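Local coordinates for protein sniffer CG10964-PA (Drosophila melanogaster, PDB 1SNY) that probably reduces carbonyl compounds with NADPH, as a short-chain dehydrogenase/reductase that binds NADP in a Rossmann fold, at residues N22-T27 / K39-L44. Numbering follows the deposited sequence.
Sequences NSILIT and KALLNL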
ATOM      1  N   ASN A  22      -4.271  12.208  28.616  1.00 33.51           N
ATOM      2  CA  ASN A  22      -3.353  12.035  29.727  1.00 31.90           C
ATOM      3  C   ASN A  22      -1.970  11.674  29.211  1.00 30.64           C
ATOM      4  O   ASN A  22      -0.975  12.267  29.623  1.00 30.91           O
ATOM      5  CB  ASN A  22      -3.837  10.946  30.685  1.00 31.37           C
ATOM      6  CG  ASN A  22      -2.880  10.737  31.845  1.00 32.37           C
ATOM      7  OD1 ASN A  22      -2.563  11.675  32.574  1.00 33.32           O
ATOM      8  ND2 ASN A  22      -2.409   9.506  32.017  1.00 31.93           N
ATOM      9  N   SER A  23      -1.905  10.704  28.304  1.00 29.22           N
ATOM     10  CA  SER A  23      -0.621  10.289  27.762  1.00 26.90           C
ATOM     11  C   SER A  23      -0.651  10.108  26.250  1.00 27.37           C
ATOM     12  O   SER A  23      -1.643   9.656  25.684  1.00 25.13           O
ATOM     13  CB  SER A  23      -0.163   8.988  28.423  1.00 28.52           C
ATOM     14  OG  SER A  23      -1.014   7.909  28.083  1.00 29.46           O
ATOM     15  N   ILE A  24       0.447  10.470  25.600  1.00 25.03           N
ATOM     16  CA  ILE A  24       0.538  10.332  24.162  1.00 25.41           C
ATOM     17  C   ILE A  24       1.954   9.980  23.756  1.00 25.07           C
ATOM     18  O   ILE A  24       2.924  10.459  24.353  1.00 26.45           O
ATOM     19  CB  ILE A  24       0.098  11.641  23.443  1.00 24.97           C
ATOM     20  CG1 ILE A  24       0.299  11.508  21.933  1.00 23.64           C
ATOM     21  CG2 ILE A  24       0.882  12.832  23.985  1.00 24.92           C
ATOM     22  CD1 ILE A  24      -0.332  12.653  21.138  1.00 26.56           C
ATOM     23  N   LEU A  25       2.063   9.118  22.752  1.00 24.00           N
ATOM     24  CA  LEU A  25       3.347   8.701  22.205  1.00 22.52           C
ATOM     25  C   LEU A  25       3.393   9.201  20.759  1.00 24.18           C
ATOM     26  O   LEU A  25       2.519   8.865  19.963  1.00 23.08           O
ATOM     27  CB  LEU A  25       3.466   7.179  22.215  1.00 23.84           C
ATOM     28  CG  LEU A  25       4.669   6.637  21.437  1.00 24.06           C
ATOM     29  CD1 LEU A  25       5.947   7.170  22.065  1.00 28.03           C
ATOM     30  CD2 LEU A  25       4.662   5.124  21.434  1.00 23.90           C
ATOM     31  N   ILE A  26       4.392  10.018  20.432  1.00 22.41           N
ATOM     32  CA  ILE A  26       4.543  10.553  19.078  1.00 24.16           C
ATOM     33  C   ILE A  26       5.924  10.182  18.548  1.00 25.04           C
ATOM     34  O   ILE A  26       6.928  10.455  19.202  1.00 26.25           O
ATOM     35  CB  ILE A  26       4.407  12.089  19.064  1.00 23.75           C
ATOM     36  CG1 ILE A  26       3.088  12.497  19.730  1.00 26.99           C
ATOM     37  CG2 ILE A  26       4.453  12.602  17.631  1.00 23.31           C
ATOM     38  CD1 ILE A  26       2.919  13.997  19.899  1.00 31.25           C
ATOM     39  N   THR A  27       5.971   9.560  17.370  1.00 25.66           N
ATOM     40  CA  THR A  27       7.244   9.156  16.766  1.00 25.59           C
ATOM     41  C   THR A  27       7.810  10.250  15.857  1.00 26.84           C
ATOM     42  O   THR A  27       7.054  10.967  15.207  1.00 26.63           O
ATOM     43  CB  THR A  27       7.080   7.850  15.956  1.00 26.37           C
ATOM     44  OG1 THR A  27       6.086   8.031  14.936  1.00 23.93           O
ATOM     45  CG2 THR A  27       6.662   6.712  16.875  1.00 24.78           C
ATOM     46  N   LYS A  39       5.162  20.973  20.597  1.00 36.76           N
ATOM     47  CA  LYS A  39       4.946  22.341  21.045  1.00 36.63           C
ATOM     48  C   LYS A  39       3.467  22.693  21.136  1.00 37.84           C
ATOM     49  O   LYS A  39       3.033  23.317  22.100  1.00 37.84           O
ATOM     50  CB  LYS A  39       5.655  23.324  20.109  1.00 37.39           C
ATOM     51  CG  LYS A  39       7.161  23.136  20.037  1.00 36.75           C
ATOM     52  CD  LYS A  39       7.786  24.131  19.073  1.00 38.67           C
ATOM     53  CE  LYS A  39       9.286  23.913  18.947  1.00 39.58           C
ATOM     54  NZ  LYS A  39       9.886  24.815  17.923  1.00 39.95           N
ATOM     55  N   ALA A  40       2.692  22.295  20.134  1.00 37.32           N
ATOM     56  CA  ALA A  40       1.265  22.589  20.133  1.00 38.99           C
ATOM     57  C   ALA A  40       0.559  21.877  21.286  1.00 39.85           C
ATOM     58  O   ALA A  40      -0.415  22.390  21.833  1.00 40.02           O
ATOM     59  CB  ALA A  40       0.644  22.172  18.808  1.00 38.90           C
ATOM     60  N   LEU A  41       1.049  20.694  21.644  1.00 40.68           N
ATOM     61  CA  LEU A  41       0.455  19.929  22.733  1.00 42.06           C
ATOM     62  C   LEU A  41       0.671  20.668  24.045  1.00 44.22           C
ATOM     63  O   LEU A  41      -0.214  20.710  24.905  1.00 43.72           O
ATOM     64  CB  LEU A  41       1.079  18.534  22.806  1.00 42.01           C
ATOM     65  CG  LEU A  41       0.635  17.560  21.709  1.00 40.99           C
ATOM     66  CD1 LEU A  41       1.536  16.342  21.705  1.00 39.48           C
ATOM     67  CD2 LEU A  41      -0.817  17.163  21.939  1.00 40.67           C
ATOM     68  N   LEU A  42       1.856  21.254  24.183  1.00 44.69           N
ATOM     69  CA  LEU A  42       2.211  22.009  25.378  1.00 46.43           C
ATOM     70  C   LEU A  42       1.355  23.267  25.527  1.00 47.91           C
ATOM     71  O   LEU A  42       0.860  23.561  26.614  1.00 48.91           O
ATOM     72  CB  LEU A  42       3.691  22.399  25.325  1.00 45.04           C
ATOM     73  CG  LEU A  42       4.684  21.236  25.277  1.00 45.09           C
ATOM     74  CD1 LEU A  42       6.102  21.768  25.159  1.00 45.26           C
ATOM     75  CD2 LEU A  42       4.534  20.387  26.526  1.00 45.34           C
ATOM     76  N   ASN A  43       1.175  24.004  24.433  1.00 48.88           N
ATOM     77  CA  ASN A  43       0.390  25.234  24.465  1.00 50.05           C
ATOM     78  C   ASN A  43      -1.064  24.998  24.852  1.00 50.37           C
ATOM     79  O   ASN A  43      -1.828  25.948  25.014  1.00 50.00           O
ATOM     80  CB  ASN A  43       0.429  25.942  23.107  1.00 51.29           C
ATOM     81  CG  ASN A  43       1.838  26.189  22.615  1.00 53.55           C
ATOM     82  OD1 ASN A  43       2.742  26.481  23.399  1.00 54.94           O
ATOM     83  ND2 ASN A  43       2.030  26.088  21.303  1.00 54.18           N
ATOM     84  N   LEU A  44      -1.450  23.735  24.988  1.00 50.66           N
ATOM     85  CA  LEU A  44      -2.820  23.404  25.358  1.00 51.29           C
ATOM     86  C   LEU A  44      -3.081  23.785  26.812  1.00 51.86           C
ATOM     87  O   LEU A  44      -2.204  23.645  27.666  1.00 50.76           O
ATOM     88  CB  LEU A  44      -3.070  21.908  25.173  1.00 51.89           C
ATOM     89  CG  LEU A  44      -2.954  21.371  23.745  1.00 52.74           C
ATOM     90  CD1 LEU A  44      -3.073  19.855  23.756  1.00 52.32           C
ATOM     91  CD2 LEU A  44      -4.037  21.995  22.877  1.00 53.23           C
TER
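Ile24 and Ile26 of strand 23-26 face Leu41, near the C-terminal end of helix 32-42. The backbones stay well apart. Their closest CA atoms, those of Ile24 and Leu41, are 9.7 Å from each other, and no hydrogen bond links the two segments. Side chains alone bridge the gap. Both isoleucines lie on the same face of the strand, two residues apart, and their CB atoms point toward the helix. Leu41 answers with one methyl, CD1, which meets both isoleucines tip to tip. Leu41 CD1 lies 3.3 Å from Ile26 CD1, tighter than usual van der Waals contact. Ile24 CD1 is more relaxed, 4.2 Å from Leu41 CD1. Ile26 carries CG1 beside its backbone N (chi1 -54°), and the extended chi2 of 174° sends CD1 out to the leucine. All three residues are buried. Ile24 also touches Val105, and Ile26 touches Phe107, both on the neighbouring strand 105-108. Val243 of helix 235-248 packs on Leu41. Ile26 also lies close to Asn109, which binds NADP. The contact joins the first strand of the beta-alpha-beta unit (strand 23-26, helix 32-42, strand 50-55) to its helix, part of the dinucleotide-binding Rossmann fold of short-chain dehydrogenases/reductases.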